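Long-range contacts in Cap5O (Staphylococcus aureus, PDB 3OJO), which probably oxidises UDP-N-acetylmannosamine with NAD as electron acceptor, a step in making the capsular polysaccharide of the bacterium: residues B[225-230]-B[259-265]; B[237-243]-B[422-426]; B[368-374]-B[394-398]; B[47-51]-B[76-80]. All coordinates share one frame; numbering follows the deposited sequence.

Interaction 1: residues B[225-230]-B[259-265]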
# COMPACT_ATOMS: atom_id res chain seq x y z
N ASN B 225 -2.17 1.71 3.72
CA ASN B 225 -1.97 0.28 3.88
C ASN B 225 -2.56 -0.29 5.19
O ASN B 225 -3.11 -1.40 5.20
CB ASN B 225 -0.53 -0.11 3.64
CG ASN B 225 -0.27 -0.29 2.18
OD1 ASN B 225 0.20 0.61 1.49
ND2 ASN B 225 -0.69 -1.42 1.64
N ILE B 226 -2.51 0.52 6.26
CA ILE B 226 -3.11 0.18 7.54
C ILE B 226 -4.64 0.20 7.35
O ILE B 226 -5.30 -0.73 7.80
CB ILE B 226 -2.60 1.07 8.69
CG1 ILE B 226 -1.12 0.71 9.03
CG2 ILE B 226 -3.51 0.93 9.93
CD1 ILE B 226 -0.46 1.65 10.15
N ALA B 227 -5.17 1.22 6.64
CA ALA B 227 -6.60 1.33 6.29
C ALA B 227 -7.06 0.07 5.53
O ALA B 227 -8.11 -0.49 5.84
CB ALA B 227 -6.84 2.57 5.44
N LEU B 228 -6.24 -0.40 4.58
CA LEU B 228 -6.51 -1.62 3.82
C LEU B 228 -6.66 -2.85 4.73
O LEU B 228 -7.63 -3.59 4.61
CB LEU B 228 -5.46 -1.83 2.72
CG LEU B 228 -5.57 -3.13 1.90
CD1 LEU B 228 -6.94 -3.28 1.27
CD2 LEU B 228 -4.52 -3.17 0.86
N ALA B 229 -5.72 -3.03 5.66
CA ALA B 229 -5.69 -4.08 6.67
C ALA B 229 -6.92 -4.02 7.55
O ALA B 229 -7.59 -5.03 7.75
CB ALA B 229 -4.42 -3.96 7.50
N ASN B 230 -7.26 -2.81 8.04
CA ASN B 230 -8.42 -2.55 8.89
C ASN B 230 -9.74 -2.80 8.18
O ASN B 230 -10.66 -3.35 8.79
CB ASN B 230 -8.35 -1.14 9.46
CG ASN B 230 -7.36 -0.96 10.58
OD1 ASN B 230 -6.84 0.12 10.83
ND2 ASN B 230 -7.16 -1.96 11.37
N HIS B 259 -0.31 -4.80 5.58
CA HIS B 259 0.04 -4.39 6.93
C HIS B 259 -0.83 -5.06 7.99
O HIS B 259 -1.75 -5.82 7.68
CB HIS B 259 0.05 -2.84 7.05
CG HIS B 259 1.06 -2.16 6.17
ND1 HIS B 259 1.56 -0.90 6.49
CD2 HIS B 259 1.64 -2.58 5.02
CE1 HIS B 259 2.41 -0.60 5.52
NE2 HIS B 259 2.48 -1.57 4.60
N GLN B 260 -0.52 -4.79 9.26
CA GLN B 260 -1.25 -5.31 10.40
C GLN B 260 -2.41 -4.39 10.78
O GLN B 260 -2.25 -3.16 10.78
CB GLN B 260 -0.32 -5.51 11.62
CG GLN B 260 0.62 -6.71 11.52
CD GLN B 260 -0.11 -8.03 11.36
OE1 GLN B 260 -0.06 -8.65 10.31
NE2 GLN B 260 -0.83 -8.46 12.40
N PRO B 261 -3.59 -4.96 11.08
CA PRO B 261 -4.71 -4.11 11.53
C PRO B 261 -4.51 -3.70 13.00
O PRO B 261 -3.62 -4.25 13.68
CB PRO B 261 -5.93 -5.01 11.37
CG PRO B 261 -5.39 -6.42 11.45
CD PRO B 261 -3.94 -6.40 11.12
N GLY B 262 -5.31 -2.76 13.46
CA GLY B 262 -5.22 -2.26 14.83
C GLY B 262 -6.41 -1.44 15.29
O GLY B 262 -7.44 -1.40 14.63
N PRO B 263 -6.26 -0.74 16.42
CA PRO B 263 -7.38 0.07 16.95
C PRO B 263 -7.58 1.44 16.29
O PRO B 263 -8.49 2.20 16.65
CB PRO B 263 -7.02 0.20 18.43
CG PRO B 263 -5.54 0.10 18.49
CD PRO B 263 -5.08 -0.71 17.31
N GLY B 264 -6.73 1.75 15.32
CA GLY B 264 -6.71 3.02 14.61
C GLY B 264 -5.28 3.49 14.44
O GLY B 264 -4.33 2.72 14.67
N VAL B 265 -5.11 4.75 14.01
CA VAL B 265 -3.81 5.36 13.72
C VAL B 265 -3.70 6.68 14.49
O VAL B 265 -4.70 7.36 14.65
CB VAL B 265 -3.58 5.53 12.18
CG1 VAL B 265 -2.22 6.15 11.87
CG2 VAL B 265 -3.69 4.20 11.45
O HOH W 1 -1.85 -3.16 3.63
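In the family's central domain, the loop H259-V265 wraps round the long helix 208-238, and its first residue, H259, lies flat against N225. CB of N225 stands almost exactly over the middle of the imidazole, 3.4 Å from the ring centroid and 4° off the normal, a CH-pi contact. The N225 amide plane is turned only 22° from the ring. A water joins the two segments, donating to N225 O (2.7 Å) and accepting from H259 N (3.0 Å) and from N225 ND2. I226 divides its branches: CG1 reaches the ring edge, 4.0 Å from H259 ND1; chi1 -71° puts CG1 beside the backbone N and leaves CG2 anti to it, where CG2 meets V265 CG2 at 3.6 Å. One turn on, the methyl of A229 presses on the backbone, with CB 3.3 Å from H259 O, and packs loosely on P261 CB. The N230 amide lies beside P261 and G262. Outside the pair, N225 ND2 bonds to N225 OD1 of the second subunit, placing the contact at the dimer interface. P261 also packs on L244 and I247 of helix 243-250, and N230 and V265 reach helix 286-312.

Interaction 2: residues B[237-243]-B[422-426]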
# COMPACT_ATOMS: atom_id res chain seq x y z
N ASN B 237 -14.13 -10.52 9.46
CA ASN B 237 -14.92 -10.81 10.65
C ASN B 237 -16.38 -11.13 10.31
O ASN B 237 -16.95 -12.05 10.90
CB ASN B 237 -14.77 -9.75 11.73
CG ASN B 237 -13.57 -9.99 12.62
OD1 ASN B 237 -12.60 -9.24 12.62
ND2 ASN B 237 -13.61 -11.06 13.41
N ASN B 238 -16.92 -10.47 9.27
CA ASN B 238 -18.27 -10.69 8.76
C ASN B 238 -18.45 -12.03 8.09
O ASN B 238 -19.57 -12.53 8.04
CB ASN B 238 -18.69 -9.56 7.81
CG ASN B 238 -19.26 -8.35 8.51
OD1 ASN B 238 -19.38 -8.28 9.75
ND2 ASN B 238 -19.66 -7.36 7.72
N LEU B 239 -17.37 -12.61 7.54
CA LEU B 239 -17.40 -13.88 6.82
C LEU B 239 -16.78 -15.04 7.61
O LEU B 239 -16.60 -16.12 7.05
CB LEU B 239 -16.70 -13.74 5.46
CG LEU B 239 -17.12 -12.62 4.51
CD1 LEU B 239 -16.16 -12.53 3.35
CD2 LEU B 239 -18.53 -12.83 3.99
N ASN B 240 -16.46 -14.83 8.90
CA ASN B 240 -15.83 -15.84 9.75
C ASN B 240 -14.54 -16.35 9.15
O ASN B 240 -14.30 -17.55 9.09
CB ASN B 240 -16.80 -16.98 10.12
CG ASN B 240 -17.96 -16.57 11.01
OD1 ASN B 240 -18.17 -15.38 11.33
ND2 ASN B 240 -18.76 -17.55 11.40
N ILE B 241 -13.73 -15.40 8.67
CA ILE B 241 -12.43 -15.63 8.09
C ILE B 241 -11.41 -15.00 9.06
O ILE B 241 -11.70 -13.96 9.68
CB ILE B 241 -12.34 -15.09 6.63
CG1 ILE B 241 -13.29 -15.90 5.69
CG2 ILE B 241 -10.90 -15.14 6.09
CD1 ILE B 241 -13.53 -15.25 4.29
N ASN B 242 -10.26 -15.67 9.24
CA ASN B 242 -9.21 -15.16 10.10
C ASN B 242 -8.38 -14.17 9.26
O ASN B 242 -7.72 -14.59 8.31
CB ASN B 242 -8.33 -16.31 10.64
CG ASN B 242 -7.34 -15.83 11.66
OD1 ASN B 242 -6.55 -14.90 11.44
ND2 ASN B 242 -7.40 -16.41 12.82
N VAL B 243 -8.41 -12.88 9.62
CA VAL B 243 -7.67 -11.86 8.88
C VAL B 243 -6.13 -12.02 8.95
O VAL B 243 -5.45 -11.86 7.93
CB VAL B 243 -8.17 -10.42 9.14
CG1 VAL B 243 -7.82 -9.92 10.54
CG2 VAL B 243 -7.67 -9.45 8.06
N TYR B 422 -7.97 -10.09 16.17
CA TYR B 422 -8.85 -9.57 15.14
C TYR B 422 -9.13 -10.76 14.22
O TYR B 422 -10.14 -10.79 13.51
CB TYR B 422 -8.15 -8.46 14.36
CG TYR B 422 -8.47 -7.06 14.82
CD1 TYR B 422 -9.77 -6.68 15.13
CD2 TYR B 422 -7.50 -6.06 14.79
CE1 TYR B 422 -10.08 -5.38 15.48
CE2 TYR B 422 -7.80 -4.75 15.14
CZ TYR B 422 -9.10 -4.41 15.47
OH TYR B 422 -9.39 -3.12 15.83
N GLY B 423 -8.23 -11.73 14.24
CA GLY B 423 -8.32 -12.96 13.49
C GLY B 423 -9.40 -13.92 13.96
O GLY B 423 -9.92 -14.66 13.15
N ASN B 424 -9.76 -13.93 15.24
CA ASN B 424 -10.76 -14.91 15.72
C ASN B 424 -11.86 -14.35 16.61
O ASN B 424 -12.60 -15.15 17.19
CB ASN B 424 -10.05 -16.06 16.45
CG ASN B 424 -9.23 -15.61 17.64
OD1 ASN B 424 -8.09 -16.03 17.81
ND2 ASN B 424 -9.76 -14.72 18.44
N ILE B 425 -11.96 -13.02 16.74
CA ILE B 425 -12.99 -12.41 17.58
C ILE B 425 -14.44 -12.84 17.26
O ILE B 425 -15.26 -12.97 18.17
CB ILE B 425 -12.77 -10.88 17.83
CG1 ILE B 425 -13.67 -10.29 18.94
CG2 ILE B 425 -12.82 -10.07 16.54
CD1 ILE B 425 -13.42 -10.83 20.35
N PHE B 426 -14.72 -13.16 15.98
CA PHE B 426 -16.03 -13.62 15.48
C PHE B 426 -16.51 -14.94 16.15
O PHE B 426 -17.71 -15.22 16.14
CB PHE B 426 -16.02 -13.76 13.94
CG PHE B 426 -14.96 -14.70 13.42
CD1 PHE B 426 -15.19 -16.07 13.36
CD2 PHE B 426 -13.73 -14.22 12.99
CE1 PHE B 426 -14.21 -16.94 12.89
CE2 PHE B 426 -12.76 -15.09 12.51
CZ PHE B 426 -12.99 -16.44 12.47
O HOH W 2 -10.57 -11.90 11.16
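The end of a helix with the turn after it and an irregular chain come closest where the CA atoms of N242 and G423 lie 4.1 Å apart, and approach again at N237 and F426, whose CA atoms are separated by 5.7 Å. Between them a water binds three backbone groups, donating to Y422 O (2.6 Å) and I241 O (2.8 Å) and accepting from V243 N (2.8 Å). A CA-H...O contact joins N242 CA to G423 O at 3.2 Å. The F426 ring carries most of the side-chain contact. Its CG lies between the backbone N and the carbonyl carbon (chi1 58°), which turns the ring into the bend after the helix. N240 CA sits over the centre of one face, 3.7 Å from the centroid, a CH-pi contact, with the N240 amide nearly parallel to the ring. The N237 amide meets the ring at its edge, the planes 63° apart, and also touches CG2 of I425. The contact joins the end of the long helix 208-238 in the central domain to the chain that follows strand 418-420, last in the parallel sheet of the UDP-binding part. N242 is the N-cap of helix 243-250, its OD1 bonded to D245 N, while its side chain rests on G423. CG1 of V243 packs against CB of Y422 (4.1 Å). The Y422 hydroxyl bonds to G262 O, and N240 O accepts from R209 of the second subunit.

Interaction 3: residues B[368-374]-B[394-398]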
# COMPACT_ATOMS: atom_id res chain seq x y z
N MET B 368 -1.63 -3.33 37.79
CA MET B 368 -2.35 -4.34 36.99
C MET B 368 -3.44 -5.12 37.74
O MET B 368 -4.58 -5.15 37.27
CB MET B 368 -1.34 -5.31 36.36
CG MET B 368 -1.82 -5.93 35.06
SD MET B 368 -0.70 -7.18 34.38
CE MET B 368 0.63 -6.16 33.79
N SER B 369 -3.09 -5.76 38.88
CA SER B 369 -4.00 -6.57 39.72
C SER B 369 -5.23 -5.77 40.18
O SER B 369 -6.36 -6.26 40.09
CB SER B 369 -3.24 -7.15 40.91
OG SER B 369 -2.13 -7.91 40.47
N HIS B 370 -4.99 -4.51 40.60
CA HIS B 370 -6.03 -3.58 41.03
C HIS B 370 -6.91 -3.18 39.83
O HIS B 370 -8.13 -3.03 39.98
CB HIS B 370 -5.40 -2.33 41.68
CG HIS B 370 -6.29 -1.63 42.67
ND1 HIS B 370 -7.25 -0.71 42.25
CD2 HIS B 370 -6.32 -1.70 44.02
CE1 HIS B 370 -7.83 -0.27 43.36
NE2 HIS B 370 -7.30 -0.84 44.45
N ALA B 371 -6.28 -3.03 38.63
CA ALA B 371 -6.96 -2.66 37.37
C ALA B 371 -7.84 -3.78 36.81
O ALA B 371 -8.94 -3.50 36.35
CB ALA B 371 -5.94 -2.21 36.33
N VAL B 372 -7.35 -5.04 36.85
CA VAL B 372 -8.09 -6.22 36.36
C VAL B 372 -9.18 -6.70 37.33
O VAL B 372 -10.01 -7.55 36.96
CB VAL B 372 -7.17 -7.39 35.89
CG1 VAL B 372 -6.26 -6.96 34.76
CG2 VAL B 372 -6.37 -7.98 37.05
N LYS B 373 -9.16 -6.18 38.58
CA LYS B 373 -10.09 -6.51 39.66
C LYS B 373 -11.58 -6.38 39.28
O LYS B 373 -12.10 -5.30 39.06
CB LYS B 373 -9.74 -5.75 40.97
CG LYS B 373 -10.49 -6.21 42.24
CD LYS B 373 -10.13 -7.64 42.68
CE LYS B 373 -11.12 -8.21 43.67
NZ LYS B 373 -10.95 -9.68 43.84
N ASP B 374 -12.22 -7.55 39.19
CA ASP B 374 -13.63 -7.85 38.89
C ASP B 374 -14.07 -7.48 37.46
O ASP B 374 -15.27 -7.32 37.19
CB ASP B 374 -14.60 -7.27 39.96
CG ASP B 374 -14.29 -7.65 41.40
OD1 ASP B 374 -14.32 -8.87 41.72
OD2 ASP B 374 -14.07 -6.74 42.22
N HIS B 394 -1.63 -13.05 36.05
CA HIS B 394 -1.90 -11.61 35.98
C HIS B 394 -3.39 -11.27 35.95
O HIS B 394 -3.79 -10.20 36.41
CB HIS B 394 -1.26 -11.01 34.72
CG HIS B 394 0.22 -11.20 34.66
ND1 HIS B 394 1.09 -10.24 35.16
CD2 HIS B 394 0.94 -12.22 34.14
CE1 HIS B 394 2.30 -10.70 34.93
NE2 HIS B 394 2.27 -11.89 34.31
N PHE B 395 -4.19 -12.18 35.40
CA PHE B 395 -5.63 -12.02 35.22
C PHE B 395 -6.50 -12.76 36.27
O PHE B 395 -7.73 -12.83 36.10
CB PHE B 395 -6.00 -12.41 33.77
CG PHE B 395 -5.05 -11.83 32.74
CD1 PHE B 395 -5.11 -10.49 32.39
CD2 PHE B 395 -4.06 -12.62 32.17
CE1 PHE B 395 -4.20 -9.95 31.47
CE2 PHE B 395 -3.15 -12.08 31.25
CZ PHE B 395 -3.23 -10.75 30.91
N ASP B 396 -5.88 -13.26 37.38
CA ASP B 396 -6.60 -13.98 38.43
C ASP B 396 -7.77 -13.22 39.06
O ASP B 396 -8.83 -13.81 39.29
CB ASP B 396 -5.64 -14.52 39.50
CG ASP B 396 -5.06 -15.90 39.21
OD1 ASP B 396 -5.32 -16.43 38.09
OD2 ASP B 396 -4.35 -16.45 40.08
N LYS B 397 -7.61 -11.90 39.26
CA LYS B 397 -8.60 -11.00 39.87
C LYS B 397 -9.82 -10.64 38.98
O LYS B 397 -10.69 -9.87 39.42
CB LYS B 397 -7.89 -9.73 40.40
CG LYS B 397 -6.97 -9.97 41.61
CD LYS B 397 -6.48 -8.65 42.20
CE LYS B 397 -5.54 -8.80 43.39
NZ LYS B 397 -4.98 -7.49 43.83
N MET B 398 -9.89 -11.18 37.74
CA MET B 398 -10.98 -10.90 36.79
C MET B 398 -12.27 -11.68 37.06
O MET B 398 -12.21 -12.86 37.44
CB MET B 398 -10.53 -11.19 35.35
CG MET B 398 -9.73 -10.08 34.71
SD MET B 398 -9.71 -10.30 32.92
CE MET B 398 -10.95 -9.27 32.44
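A backbone hydrogen bond ties D374 to K397: D374 N donates to K397 O at 2.8 Å in a nearly straight bond (172° at the hydrogen), the donor tilted 24° from the carbonyl plane. The acceptor is the third residue of a type I turn, F395 to M398, closed by M398 N on F395 O, so the bond fixes the turn against the chain leaving helix 368-372. Two CA-H...O contacts lie alongside and run in opposite senses, from K373 CA to K397 O (3.4 Å) and from M398 CA to V372 O (3.5 Å).

Apolar packing centres on V372. Its CB touches CG of M398 at 3.9 Å, and CG2 reaches the backbone carbonyl H394 O at 3.5 Å; CG1 lies farther off, at a slant to the F395 ring. This is packing within the UDP-binding part, where the short helix 368-372 and the turn both lie against the parallel sheet: V372 and F395 meet F321 of strand 317-321, and V372 and M398 meet V378 of strand 377-380.

At the other end of the helix a Met-aromatic contact forms, M368 SD approaching H394 ND1 to 3.6 Å at a slant to the ring. M368 runs straight through chi2 and bends only at its methyl.

The lysines meet through their methylene chains. K397, extended beyond CG, runs along S369, with CD 3.2 Å from S369 O and its ammonium near S369 CB. The K373 chain crosses it at about a right angle, and the two NZ atoms of K373 and K397 stay 6.4 Å apart. K317 of strand 317-321 donates to the carbonyls of A371 and K373 where the helix ends.

Interaction 4: residues B[47-51]-B[76-80]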
# COMPACT_ATOMS: atom_id res chain seq x y z
N ILE B 47 12.75 25.69 30.26
CA ILE B 47 13.92 26.55 30.43
C ILE B 47 14.46 26.52 31.88
O ILE B 47 15.68 26.41 32.08
CB ILE B 47 13.65 27.99 29.91
CG1 ILE B 47 13.30 28.01 28.39
CG2 ILE B 47 14.79 28.98 30.27
CD1 ILE B 47 14.45 27.57 27.35
N ASP B 48 13.55 26.56 32.88
CA ASP B 48 13.91 26.49 34.30
C ASP B 48 14.57 25.17 34.63
O ASP B 48 15.60 25.15 35.28
CB ASP B 48 12.68 26.74 35.20
CG ASP B 48 12.11 28.15 35.18
OD1 ASP B 48 12.76 29.06 34.58
OD2 ASP B 48 11.01 28.35 35.73
N LYS B 49 13.99 24.06 34.13
CA LYS B 49 14.51 22.70 34.28
C LYS B 49 15.93 22.64 33.69
O LYS B 49 16.87 22.22 34.38
CB LYS B 49 13.57 21.70 33.58
CG LYS B 49 13.81 20.23 33.97
CD LYS B 49 12.50 19.52 34.33
CE LYS B 49 12.62 18.00 34.28
NZ LYS B 49 13.43 17.44 35.39
N LEU B 50 16.10 23.14 32.46
CA LEU B 50 17.37 23.18 31.74
C LEU B 50 18.42 24.04 32.43
O LEU B 50 19.52 23.56 32.68
CB LEU B 50 17.17 23.55 30.26
CG LEU B 50 16.52 22.47 29.39
CD1 LEU B 50 16.05 23.02 28.09
CD2 LEU B 50 17.44 21.30 29.18
N GLN B 51 18.05 25.28 32.81
CA GLN B 51 18.92 26.20 33.54
C GLN B 51 19.34 25.67 34.92
O GLN B 51 20.42 26.00 35.39
CB GLN B 51 18.30 27.60 33.63
CG GLN B 51 18.67 28.45 32.42
CD GLN B 51 17.88 29.72 32.25
OE1 GLN B 51 18.18 30.53 31.35
NE2 GLN B 51 16.85 29.94 33.07
N LYS B 76 23.84 27.09 25.97
CA LYS B 76 23.11 28.07 26.77
C LYS B 76 21.68 28.00 26.27
O LYS B 76 21.45 27.69 25.11
CB LYS B 76 23.68 29.50 26.60
CG LYS B 76 25.19 29.62 26.79
CD LYS B 76 25.63 29.72 28.26
CE LYS B 76 27.13 29.77 28.42
NZ LYS B 76 27.75 30.89 27.66
N VAL B 77 20.74 28.29 27.14
CA VAL B 77 19.31 28.24 26.84
C VAL B 77 18.68 29.62 27.04
O VAL B 77 19.25 30.44 27.77
CB VAL B 77 18.56 27.09 27.59
CG1 VAL B 77 19.06 25.70 27.20
CG2 VAL B 77 18.52 27.28 29.10
N SER B 78 17.52 29.87 26.40
CA SER B 78 16.77 31.14 26.45
C SER B 78 15.34 30.95 25.87
O SER B 78 15.06 29.96 25.20
CB SER B 78 17.52 32.22 25.65
OG SER B 78 16.95 33.51 25.81
N THR B 79 14.44 31.92 26.15
CA THR B 79 13.07 31.97 25.61
C THR B 79 13.06 32.86 24.36
O THR B 79 12.05 32.95 23.66
CB THR B 79 12.10 32.55 26.65
OG1 THR B 79 12.56 33.84 27.07
CG2 THR B 79 11.87 31.62 27.85
N THR B 80 14.21 33.49 24.08
CA THR B 80 14.42 34.45 23.00
C THR B 80 15.56 34.00 22.06
O THR B 80 16.63 33.62 22.54
CB THR B 80 14.73 35.83 23.65
OG1 THR B 80 13.73 36.15 24.61
CG2 THR B 80 14.85 36.96 22.64
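Apolar contacts set I47 and L50 of helix 44-51 against V77 of strand 75-78. I47 CD1 lies 4.1 Å from V77 CB, and L50 CD1 meets V77 CG1 at the same separation, the L50 and V77 side chains crossing at about a right angle. I47 also touches the methyl of T79, CG1 to CG2 at 3.9 Å. With chi2 at -65°, the I47 chain bends so that CD1 comes down on the backbone carbonyl S78 O, at 3.3 Å. Q51 adds a further apolar contact through its methylene as it slides along V77 in the opposite direction, Q51 CG lying 3.5 Å from V77 CG2.

The helix and strand run nearly antiparallel (160°), their axes 8.6 Å apart, as in the beta-alpha-beta crossovers of a Rossmann fold. Strand 75-78 is the outermost of its sheet and pairs with strand 36-40, S78 bonding through its backbone to G39 and D41.

Hydrogen bonds stay within a segment or go to outside residues: T80 N donates to S78 OG at 3.2 Å, an ST turn just past the end of the strand, and L50 O accepts from Y66 OH.

I47 packs close to D41, which binds NAD. With no hydrogen bond linking the two segments, their fit rests on van der Waals packing of I47, L50 and the Q51 methylene on V77, with T79 at the side, while K76 and S78 use backbone groups to pair with strand 36-40 and D41.

From the N terminus, interaction 4 closes first, joining helix 44-51 to strand 75-78 at the edge of the NAD-binding Rossmann sheet, before the others open. Interaction 1 then folds the loop 259-265 back on helix 208-238, within the central domain. Interaction 2 starts further along that helix, before interaction 1 has closed, and ends near the C terminus, so the two cross; it ties the central domain to the chain after strand 418-420. They touch through Y422, which packs on P261 and whose hydroxyl probably hydrogen-bonds to G262 O, and both reach the second subunit. Interaction 3 lies within the span of interaction 2, joining helix 368-372 to the loop before strand 402-405 in the UDP-binding part.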